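Local coordinates for protein 1d10 (Caenorhabditis elegans, PDB 1T9F) that is of unknown function but carries three MIR repeats and folds as a beta-trefoil, probably related to that of the SDF2 proteins, at residues D47-N50 with S51-Q54; L77-T81 with T82-L86; V119-G123 with D124-E128. One frame throughout, in Å; residues are numbered along the deposited sequence.

Contact 1. Residues D47-N50 with S51-Q54; sequences DDIN and SHWQ
A short 3-10 turn, entered through an Asx turn at Asp48, brings Asp48 and Ile49 against Ser51 and His52 just before strand 53-57 of the beta-trefoil barrel. In the Asx turn Asp48 OD2 accepts from Asn50 N at 3.2 Å, met from above its carboxylate plane; aspartate suits the place because its short side chain can curl back to the second amide ahead. The other carboxylate oxygen, OD1, makes a weak hydrogen bond to His25 NE2. The carbonyl of Asp48 receives two donors: Ser51 N at 2.8 Å from Asp48 O, standing above the carbonyl plane, and, more weakly, His52 ND1 at 3.1 Å from the same oxygen. With CG beside its own backbone N (chi1 -72°), the His52 ring turns back so that this nitrogen reaches the carbonyl at the ring edge. One residue on, His52 N donates to Ile49 O over 3.3 Å, and a water donates to both Ile49 O and His52 O. Ile49 crosses the histidine at about a right angle, its CD1 lying 4.2 Å from His52 ND1. Asp47 is poorly ordered; its carboxylate pairs with Lys14. Since the weak bond uses the ND1 proton of His52, the turn probably favours that tautomer, whereas the buried Ser51 OG has no partner in the model, probably a small polar cost.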
ATOM      1  N   ASP A  47     -12.851  -6.947   7.272  1.00 65.79           N
ATOM      2  CA  ASP A  47     -12.102  -7.911   8.069  1.00 68.45           C
ATOM      3  C   ASP A  47     -11.702  -9.198   7.337  1.00 67.58           C
ATOM      4  O   ASP A  47     -12.473 -10.161   7.280  1.00 67.39           O
ATOM      5  CB  ASP A  47     -12.911  -8.261   9.328  1.00 72.29           C
ATOM      6  CG  ASP A  47     -12.125  -8.042  10.614  1.00 75.91           C
ATOM      7  OD1 ASP A  47     -12.692  -8.255  11.709  1.00 78.05           O
ATOM      8  OD2 ASP A  47     -10.939  -7.656  10.532  1.00 79.93           O
ATOM      9  N   ASP A  48     -10.493  -9.203   6.781  1.00 58.48           N
ATOM     10  CA  ASP A  48      -9.951 -10.363   6.070  1.00 48.34           C
ATOM     11  C   ASP A  48      -8.444 -10.360   6.324  1.00 41.75           C
ATOM     12  O   ASP A  48      -7.778  -9.337   6.147  1.00 31.83           O
ATOM     13  CB  ASP A  48     -10.240 -10.264   4.564  1.00 57.14           C
ATOM     14  CG  ASP A  48      -9.738 -11.479   3.781  1.00 56.40           C
ATOM     15  OD1 ASP A  48      -9.992 -11.551   2.559  1.00 59.39           O
ATOM     16  OD2 ASP A  48      -9.088 -12.361   4.379  1.00 54.73           O
ATOM     17  N   ILE A  49      -7.918 -11.504   6.749  1.00 32.35           N
ATOM     18  CA  ILE A  49      -6.500 -11.630   7.054  1.00 25.91           C
ATOM     19  C   ILE A  49      -5.576 -11.222   5.901  1.00 19.03           C
ATOM     20  O   ILE A  49      -4.475 -10.723   6.134  1.00 19.16           O
ATOM     21  CB  ILE A  49      -6.163 -13.079   7.509  1.00 34.74           C
ATOM     22  CG1 ILE A  49      -4.701 -13.161   7.965  1.00 33.93           C
ATOM     23  CG2 ILE A  49      -6.431 -14.062   6.380  1.00 32.14           C
ATOM     24  CD1 ILE A  49      -4.376 -12.287   9.169  1.00 39.73           C
ATOM     25  N   ASN A  50      -6.017 -11.431   4.665  1.00 15.02           N
ATOM     26  CA  ASN A  50      -5.210 -11.062   3.513  1.00 19.43           C
ATOM     27  C   ASN A  50      -5.225  -9.549   3.275  1.00 18.39           C
ATOM     28  O   ASN A  50      -4.628  -9.075   2.313  1.00 15.94           O
ATOM     29  CB  ASN A  50      -5.696 -11.786   2.247  1.00 16.04           C
ATOM     30  CG  ASN A  50      -5.440 -13.289   2.298  1.00 22.48           C
ATOM     31  OD1 ASN A  50      -4.304 -13.730   2.464  1.00 24.04           O
ATOM     32  ND2 ASN A  50      -6.498 -14.076   2.168  1.00 25.64           N
ATOM     33  N   SER A  51      -5.909  -8.803   4.144  1.00 10.93           N
ATOM     34  CA  SER A  51      -5.969  -7.347   4.011  1.00 16.19           C
ATOM     35  C   SER A  51      -5.099  -6.674   5.061  1.00 21.33           C
ATOM     36  O   SER A  51      -5.130  -5.446   5.210  1.00 17.16           O
ATOM     37  CB  SER A  51      -7.406  -6.831   4.159  1.00 22.74           C
ATOM     38  OG  SER A  51      -8.223  -7.282   3.090  1.00 20.35           O
ATOM     39  N   HIS A  52      -4.343  -7.477   5.806  1.00 15.32           N
ATOM     40  CA  HIS A  52      -3.470  -6.927   6.834  1.00 15.60           C
ATOM     41  C   HIS A  52      -2.061  -6.703   6.330  1.00 17.97           C
ATOM     42  O   HIS A  52      -1.487  -7.563   5.643  1.00 15.73           O
ATOM     43  CB  HIS A  52      -3.446  -7.835   8.061  1.00 20.63           C
ATOM     44  CG  HIS A  52      -4.717  -7.792   8.844  1.00 29.15           C
ATOM     45  ND1 HIS A  52      -5.856  -8.453   8.444  1.00 34.25           N
ATOM     46  CD2 HIS A  52      -5.057  -7.090   9.950  1.00 34.44           C
ATOM     47  CE1 HIS A  52      -6.846  -8.158   9.268  1.00 32.66           C
ATOM     48  NE2 HIS A  52      -6.388  -7.331  10.190  1.00 36.38           N
ATOM     49  N   TRP A  53      -1.522  -5.534   6.675  1.00 12.16           N
ATOM     50  CA  TRP A  53      -0.178  -5.137   6.282  1.00 11.86           C
ATOM     51  C   TRP A  53       0.615  -4.671   7.491  1.00 14.14           C
ATOM     52  O   TRP A  53       0.061  -4.092   8.425  1.00 21.98           O
ATOM     53  CB  TRP A  53      -0.233  -3.995   5.269  1.00 17.14           C
ATOM     54  CG  TRP A  53      -0.999  -4.310   4.044  1.00 10.73           C
ATOM     55  CD1 TRP A  53      -2.356  -4.299   3.897  1.00 11.99           C
ATOM     56  CD2 TRP A  53      -0.457  -4.691   2.782  1.00  6.42           C
ATOM     57  NE1 TRP A  53      -2.693  -4.653   2.610  1.00 13.45           N
ATOM     58  CE2 TRP A  53      -1.544  -4.898   1.906  1.00  9.57           C
ATOM     59  CE3 TRP A  53       0.851  -4.879   2.301  1.00 15.25           C
ATOM     60  CZ2 TRP A  53      -1.369  -5.281   0.574  1.00 12.29           C
ATOM     61  CZ3 TRP A  53       1.027  -5.260   0.978  1.00 10.32           C
ATOM     62  CH2 TRP A  53      -0.080  -5.455   0.129  1.00 12.75           C
ATOM     63  N   GLN A  54       1.919  -4.909   7.471  1.00 17.71           N
ATOM     64  CA  GLN A  54       2.758  -4.485   8.576  1.00 14.84           C
ATOM     65  C   GLN A  54       3.716  -3.395   8.147  1.00 12.80           C
ATOM     66  O   GLN A  54       4.428  -3.521   7.150  1.00 14.15           O
ATOM     67  CB  GLN A  54       3.547  -5.669   9.135  1.00 17.45           C
ATOM     68  CG  GLN A  54       4.423  -5.293  10.320  1.00 13.96           C
ATOM     69  CD  GLN A  54       4.943  -6.515  11.041  1.00 24.58           C
ATOM     70  OE1 GLN A  54       5.265  -7.519  10.413  1.00 19.66           O
ATOM     71  NE2 GLN A  54       5.038  -6.432  12.364  1.00 26.83           N
TER
HETATM   72  O   HOH W   1      -2.078 -10.291   5.035  1.00 18.52           O

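Contact 2. Residues L77-T81 with T82-L86; sequences LKHLT and TGTFL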
ATOM      1  N   LEU A  77       5.737  -1.723   3.302  1.00 15.59           N
ATOM      2  CA  LEU A  77       4.530  -2.367   3.789  1.00 15.09           C
ATOM      3  C   LEU A  77       4.575  -3.853   3.466  1.00 12.27           C
ATOM      4  O   LEU A  77       4.574  -4.251   2.301  1.00 13.79           O
ATOM      5  CB  LEU A  77       3.285  -1.728   3.156  1.00 20.55           C
ATOM      6  CG  LEU A  77       2.899  -0.334   3.666  1.00 25.97           C
ATOM      7  CD1 LEU A  77       1.723   0.215   2.857  1.00 23.11           C
ATOM      8  CD2 LEU A  77       2.524  -0.422   5.150  1.00 18.62           C
ATOM      9  N   LYS A  78       4.618  -4.665   4.515  1.00 15.43           N
ATOM     10  CA  LYS A  78       4.674  -6.113   4.369  1.00 13.62           C
ATOM     11  C   LYS A  78       3.292  -6.769   4.395  1.00 13.33           C
ATOM     12  O   LYS A  78       2.504  -6.534   5.314  1.00 16.33           O
ATOM     13  CB  LYS A  78       5.531  -6.695   5.493  1.00 13.69           C
ATOM     14  CG  LYS A  78       5.829  -8.182   5.335  1.00 20.49           C
ATOM     15  CD  LYS A  78       6.657  -8.678   6.500  1.00 23.55           C
ATOM     16  CE  LYS A  78       7.081 -10.120   6.310  1.00 33.61           C
ATOM     17  NZ  LYS A  78       7.864 -10.574   7.479  1.00 29.81           N
ATOM     18  N   HIS A  79       2.989  -7.566   3.379  1.00 10.64           N
ATOM     19  CA  HIS A  79       1.717  -8.272   3.337  1.00 15.52           C
ATOM     20  C   HIS A  79       1.921  -9.480   4.250  1.00 21.16           C
ATOM     21  O   HIS A  79       2.710 -10.377   3.939  1.00 18.88           O
ATOM     22  CB  HIS A  79       1.393  -8.706   1.912  1.00 14.29           C
ATOM     23  CG  HIS A  79       0.072  -9.390   1.784  1.00 22.33           C
ATOM     24  ND1 HIS A  79      -0.052 -10.692   1.350  1.00 17.69           N
ATOM     25  CD2 HIS A  79      -1.188  -8.951   2.031  1.00 15.86           C
ATOM     26  CE1 HIS A  79      -1.333 -11.025   1.329  1.00 24.14           C
ATOM     27  NE2 HIS A  79      -2.042  -9.987   1.739  1.00 18.82           N
ATOM     28  N   LEU A  80       1.217  -9.488   5.377  1.00 18.40           N
ATOM     29  CA  LEU A  80       1.376 -10.538   6.377  1.00 22.07           C
ATOM     30  C   LEU A  80       1.250 -11.986   5.948  1.00 27.89           C
ATOM     31  O   LEU A  80       2.117 -12.794   6.270  1.00 28.20           O
ATOM     32  CB  LEU A  80       0.432 -10.294   7.558  1.00 27.86           C
ATOM     33  CG  LEU A  80       0.870  -9.268   8.605  1.00 37.42           C
ATOM     34  CD1 LEU A  80      -0.044  -9.377   9.814  1.00 39.90           C
ATOM     35  CD2 LEU A  80       2.316  -9.521   9.020  1.00 39.14           C
ATOM     36  N   THR A  81       0.196 -12.321   5.219  1.00 24.68           N
ATOM     37  CA  THR A  81      -0.003 -13.707   4.821  1.00 33.21           C
ATOM     38  C   THR A  81       0.941 -14.266   3.762  1.00 36.80           C
ATOM     39  O   THR A  81       1.083 -15.484   3.661  1.00 36.81           O
ATOM     40  CB  THR A  81      -1.453 -13.947   4.361  1.00 27.30           C
ATOM     41  OG1 THR A  81      -1.728 -13.152   3.207  1.00 22.45           O
ATOM     42  CG2 THR A  81      -2.426 -13.565   5.475  1.00 17.20           C
ATOM     43  N   THR A  82       1.588 -13.408   2.973  1.00 26.74           N
ATOM     44  CA  THR A  82       2.505 -13.920   1.953  1.00 24.64           C
ATOM     45  C   THR A  82       3.949 -13.484   2.163  1.00 26.22           C
ATOM     46  O   THR A  82       4.843 -13.924   1.444  1.00 27.05           O
ATOM     47  CB  THR A  82       2.069 -13.513   0.537  1.00 23.10           C
ATOM     48  OG1 THR A  82       2.144 -12.086   0.397  1.00 17.86           O
ATOM     49  CG2 THR A  82       0.645 -13.985   0.272  1.00 25.16           C
ATOM     50  N   GLY A  83       4.169 -12.617   3.145  1.00 24.79           N
ATOM     51  CA  GLY A  83       5.513 -12.156   3.446  1.00 32.71           C
ATOM     52  C   GLY A  83       6.158 -11.233   2.427  1.00 30.03           C
ATOM     53  O   GLY A  83       7.340 -10.905   2.549  1.00 25.94           O
ATOM     54  N   THR A  84       5.385 -10.820   1.428  1.00 17.98           N
ATOM     55  CA  THR A  84       5.855  -9.929   0.377  1.00 19.89           C
ATOM     56  C   THR A  84       5.762  -8.455   0.811  1.00 19.98           C
ATOM     57  O   THR A  84       5.255  -8.149   1.894  1.00 15.58           O
ATOM     58  CB  THR A  84       5.005 -10.105  -0.884  1.00 18.62           C
ATOM     59  OG1 THR A  84       3.625 -10.016  -0.522  1.00 23.14           O
ATOM     60  CG2 THR A  84       5.266 -11.458  -1.544  1.00 22.72           C
ATOM     61  N   PHE A  85       6.245  -7.551  -0.042  1.00 17.92           N
ATOM     62  CA  PHE A  85       6.198  -6.117   0.244  1.00 18.35           C
ATOM     63  C   PHE A  85       5.497  -5.338  -0.869  1.00 18.27           C
ATOM     64  O   PHE A  85       5.603  -5.689  -2.045  1.00 23.05           O
ATOM     65  CB  PHE A  85       7.616  -5.546   0.431  1.00 22.41           C
ATOM     66  CG  PHE A  85       8.208  -5.804   1.793  1.00 21.72           C
ATOM     67  CD1 PHE A  85       8.967  -6.943   2.036  1.00 18.02           C
ATOM     68  CD2 PHE A  85       7.988  -4.908   2.839  1.00 15.54           C
ATOM     69  CE1 PHE A  85       9.501  -7.191   3.299  1.00 15.30           C
ATOM     70  CE2 PHE A  85       8.515  -5.145   4.102  1.00 13.76           C
ATOM     71  CZ  PHE A  85       9.277  -6.294   4.334  1.00 20.90           C
ATOM     72  N   LEU A  86       4.772  -4.283  -0.499  1.00 19.81           N
ATOM     73  CA  LEU A  86       4.097  -3.460  -1.492  1.00 12.06           C
ATOM     74  C   LEU A  86       5.234  -2.942  -2.373  1.00 17.67           C
ATOM     75  O   LEU A  86       6.167  -2.294  -1.885  1.00 19.96           O
ATOM     76  CB  LEU A  86       3.391  -2.294  -0.815  1.00 16.62           C
ATOM     77  CG  LEU A  86       2.453  -1.504  -1.714  1.00 15.69           C
ATOM     78  CD1 LEU A  86       1.314  -2.417  -2.197  1.00 15.71           C
ATOM     79  CD2 LEU A  86       1.913  -0.313  -0.941  1.00 13.78           C
TER
HETATM   80  O   HOH W   2       6.876  -2.001   0.884  1.00 16.57           O
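Lys78 and Phe85 face each other as a non-hydrogen-bonded pair of an antiparallel hairpin, their CA atoms 4.4 Å apart, and the aliphatic part of the lysine lies over one face of the ring. Lys78 CB stands 4.1 Å from the centroid of the Phe85 ring, 28° off the normal, a CH-pi contact. CG anti to the backbone N (chi1 -172°) sends the chain off past the ring, and the later torsions, all anti, keep it extended; CE passes Gly83 CA before the amine reaches Glu108 in a salt bridge. Lysine thus offers methylenes to the ring and a charge to the carboxylate. On the other face of the hairpin Leu77 and Leu86 lie side by side, CD1 of Leu77 being 3.8 Å from CD2 of Leu86.

Backbone bonds flank the bridge: Leu86 N donates to Leu77 O over 2.8 Å, nearly along the C=O axis, and His79 N to Thr84 O. Where the chain reverses, His79 O receives Thr82 N and Gly83 N, both weakly; Gly83, at phi 70°, takes a left-handed conformation that suits glycine.

The hydroxyl of Thr82 holds the imidazole of His79, and Thr84 OG1 and Gln38 position that hydroxyl. His79 ND1 lies 2.8 Å from Thr82 OG1, in a nearly straight bond at the ring edge; Thr82 OG1 is 2.7 Å from Thr84 OG1. Farther out, Phe56 meets the Phe85 ring edge-to-face, and Asn50 O bonds His79 NE2. With both ring nitrogens engaged, the histidine is restrained in rotation, and bonds link its ND1 to the two threonine hydroxyls. The face that is apolar at Leu77 and Leu86 thus turns polar toward the turn, at His79 and Thr84.

Contact 3. Residues V119-G123 with D124-E128; sequences VICNG and DEWLE
A disulfide sulfur and a valine methyl group lie on the same side of one indole: Cys121 SG and Val119 CG1 both meet Trp126 across a chain reversal in which the two halves share not one hydrogen bond. The sulfur sits 3.6 Å from Trp126 CA and 3.9 Å from Trp126 CB. Its approach to the indole is oblique, 4.6 Å from Cys121 SG to the centroid of the five-membered ring and 42° off the normal, a sulfur-aromatic contact. Because SG of Cys121 is placed between its own backbone N and carbonyl carbon (chi1 45°), it projects across the reversal to the tryptophan while still bonding Cys71.

Val119 takes the six-membered half of the indole. Its CG1 lies 4.0 Å from the centroid of that ring, close to the normal, and 3.8 Å from Trp126 CD2. A beta-branched residue suits a strand position here: CG1 sits over the six-membered ring while CG2 adds contact at the rim, 4.1 Å from Trp126 CZ3.

The chain turns at Gly123, whose positive phi (82°) suits glycine. Around the indole the barrel completes the packing: Ile75 and Val174 touch it, and Phe132 meets it edge-to-face. Backbone bonds to Val7 and Ile69 hold the main chain of Trp126.

Cohesion across the reversal therefore rests on dispersion and on an oblique sulfur-aromatic contact. The disulfide to Cys71 and the backbone bonds of Trp126 probably hold the two sides in place; the bend at Gly123 and Asp124 is exposed, and Asp124 is poorly ordered, consistent with mobility.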
ATOM      1  N   VAL A 119       5.419   8.509   3.114  1.00 14.76           N
ATOM      2  CA  VAL A 119       4.118   8.749   3.713  1.00 17.24           C
ATOM      3  C   VAL A 119       3.802  10.234   3.596  1.00 22.50           C
ATOM      4  O   VAL A 119       4.555  11.081   4.076  1.00 19.89           O
ATOM      5  CB  VAL A 119       4.083   8.347   5.193  1.00 15.87           C
ATOM      6  CG1 VAL A 119       2.665   8.456   5.724  1.00 16.41           C
ATOM      7  CG2 VAL A 119       4.596   6.918   5.352  1.00 24.06           C
ATOM      8  N   ILE A 120       2.692  10.544   2.940  1.00 20.60           N
ATOM      9  CA  ILE A 120       2.306  11.934   2.760  1.00 25.88           C
ATOM     10  C   ILE A 120       1.151  12.320   3.669  1.00 25.97           C
ATOM     11  O   ILE A 120      -0.017  12.140   3.323  1.00 28.06           O
ATOM     12  CB  ILE A 120       1.920  12.220   1.292  1.00 23.88           C
ATOM     13  CG1 ILE A 120       3.095  11.886   0.380  1.00 25.32           C
ATOM     14  CG2 ILE A 120       1.545  13.693   1.116  1.00 28.00           C
ATOM     15  CD1 ILE A 120       2.800  12.079  -1.079  1.00 34.89           C
ATOM     16  N   CYS A 121       1.489  12.809   4.856  1.00 24.56           N
ATOM     17  CA  CYS A 121       0.487  13.271   5.798  1.00 26.01           C
ATOM     18  C   CYS A 121       0.840  14.691   6.244  1.00 32.54           C
ATOM     19  O   CYS A 121       1.964  15.148   6.038  1.00 30.16           O
ATOM     20  CB  CYS A 121       0.341  12.330   7.007  1.00 26.38           C
ATOM     21  SG  CYS A 121       1.768  11.626   7.913  1.00 36.60           S
ATOM     22  N   ASN A 122      -0.125  15.398   6.821  1.00 35.88           N
ATOM     23  CA  ASN A 122       0.118  16.768   7.261  1.00 46.03           C
ATOM     24  C   ASN A 122       0.649  16.816   8.680  1.00 46.65           C
ATOM     25  O   ASN A 122       0.352  15.944   9.496  1.00 40.67           O
ATOM     26  CB  ASN A 122      -1.154  17.602   7.139  1.00 48.52           C
ATOM     27  CG  ASN A 122      -1.501  17.899   5.704  1.00 45.87           C
ATOM     28  OD1 ASN A 122      -0.660  18.375   4.939  1.00 40.76           O
ATOM     29  ND2 ASN A 122      -2.743  17.623   5.320  1.00 48.83           N
ATOM     30  N   GLY A 123       1.428  17.853   8.969  1.00 51.93           N
ATOM     31  CA  GLY A 123       2.031  17.966  10.282  1.00 57.24           C
ATOM     32  C   GLY A 123       3.249  17.070  10.193  1.00 57.57           C
ATOM     33  O   GLY A 123       3.808  16.907   9.108  1.00 51.15           O
ATOM     34  N   ASP A 124       3.680  16.485  11.301  1.00 57.49           N
ATOM     35  CA  ASP A 124       4.831  15.604  11.209  1.00 67.33           C
ATOM     36  C   ASP A 124       4.781  14.457  12.198  1.00 58.62           C
ATOM     37  O   ASP A 124       5.612  14.341  13.093  1.00 70.78           O
ATOM     38  CB  ASP A 124       6.137  16.383  11.372  1.00 77.12           C
ATOM     39  CG  ASP A 124       7.313  15.668  10.722  1.00 84.59           C
ATOM     40  OD1 ASP A 124       7.580  14.513  11.110  1.00 85.03           O
ATOM     41  OD2 ASP A 124       7.957  16.251   9.819  1.00 89.37           O
ATOM     42  N   GLU A 125       3.776  13.610  12.014  1.00 54.21           N
ATOM     43  CA  GLU A 125       3.566  12.432  12.833  1.00 52.06           C
ATOM     44  C   GLU A 125       2.269  11.788  12.366  1.00 45.56           C
ATOM     45  O   GLU A 125       1.172  12.260  12.674  1.00 34.20           O
ATOM     46  CB  GLU A 125       3.497  12.796  14.319  1.00 54.27           C
ATOM     47  CG  GLU A 125       4.295  11.831  15.182  1.00 55.72           C
ATOM     48  CD  GLU A 125       4.584  12.362  16.571  1.00 58.85           C
ATOM     49  OE1 GLU A 125       5.375  11.713  17.286  1.00 59.37           O
ATOM     50  OE2 GLU A 125       4.028  13.418  16.951  1.00 59.38           O
ATOM     51  N   TRP A 126       2.425  10.725  11.585  1.00 33.59           N
ATOM     52  CA  TRP A 126       1.319   9.969  11.025  1.00 28.16           C
ATOM     53  C   TRP A 126       0.286   9.634  12.088  1.00 30.22           C
ATOM     54  O   TRP A 126       0.542   8.816  12.966  1.00 32.16           O
ATOM     55  CB  TRP A 126       1.866   8.685  10.402  1.00 35.04           C
ATOM     56  CG  TRP A 126       0.919   7.952   9.512  1.00 32.61           C
ATOM     57  CD1 TRP A 126      -0.365   8.301   9.202  1.00 36.35           C
ATOM     58  CD2 TRP A 126       1.189   6.740   8.804  1.00 29.98           C
ATOM     59  NE1 TRP A 126      -0.911   7.375   8.341  1.00 36.35           N
ATOM     60  CE2 TRP A 126       0.022   6.405   8.080  1.00 29.32           C
ATOM     61  CE3 TRP A 126       2.308   5.900   8.713  1.00 26.81           C
ATOM     62  CZ2 TRP A 126      -0.057   5.265   7.274  1.00 25.27           C
ATOM     63  CZ3 TRP A 126       2.226   4.765   7.911  1.00 18.38           C
ATOM     64  CH2 TRP A 126       1.050   4.460   7.202  1.00 25.18           C
ATOM     65  N   LEU A 127      -0.879  10.274  12.002  1.00 28.93           N
ATOM     66  CA  LEU A 127      -1.963  10.046  12.954  1.00 33.55           C
ATOM     67  C   LEU A 127      -2.961   9.059  12.351  1.00 37.58           C
ATOM     68  O   LEU A 127      -3.296   9.136  11.167  1.00 38.21           O
ATOM     69  CB  LEU A 127      -2.676  11.364  13.275  1.00 36.54           C
ATOM     70  CG  LEU A 127      -1.834  12.549  13.756  1.00 39.91           C
ATOM     71  CD1 LEU A 127      -2.717  13.786  13.864  1.00 37.99           C
ATOM     72  CD2 LEU A 127      -1.187  12.230  15.096  1.00 38.87           C
ATOM     73  N   GLU A 128      -3.436   8.133  13.172  1.00 35.71           N
ATOM     74  CA  GLU A 128      -4.380   7.121  12.725  1.00 33.26           C
ATOM     75  C   GLU A 128      -5.721   7.708  12.287  1.00 40.18           C
ATOM     76  O   GLU A 128      -6.508   7.041  11.615  1.00 31.21           O
ATOM     77  CB  GLU A 128      -4.602   6.108  13.848  1.00 43.38           C
ATOM     78  CG  GLU A 128      -5.453   4.915  13.461  1.00 54.33           C
ATOM     79  CD  GLU A 128      -5.380   3.807  14.491  1.00 57.84           C
ATOM     80  OE1 GLU A 128      -4.247   3.439  14.869  1.00 61.08           O
ATOM     81  OE2 GLU A 128      -6.444   3.304  14.913  1.00 59.41           O
TER

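How the contacts relate
Contacts 1 and 2 are neighbours on strands 53-57 and 74-79, side by side in the barrel; contact 2 also joins 74-79 to strand 85-89 of the other sheet. A backbone bond from Gln54 N to Lys78 O links them, Asn50 OD1 bonds Thr81 OG1, and Trp53 packs on His79. Contact 3, on strand 117-120 at the other flank of 74-79, is about 22 Å from both, centre to centre, and lies farthest from the chain centre. Contact 2 is the most buried, with no fully exposed residue; contacts 1 and 3 include exposed ones. Contact 1 is mainly backbone and polar, contact 2 mixes hairpin bonds, a hydroxyl chain and apolar packing, and contact 3 relies on sulfur, methyl groups and an indole.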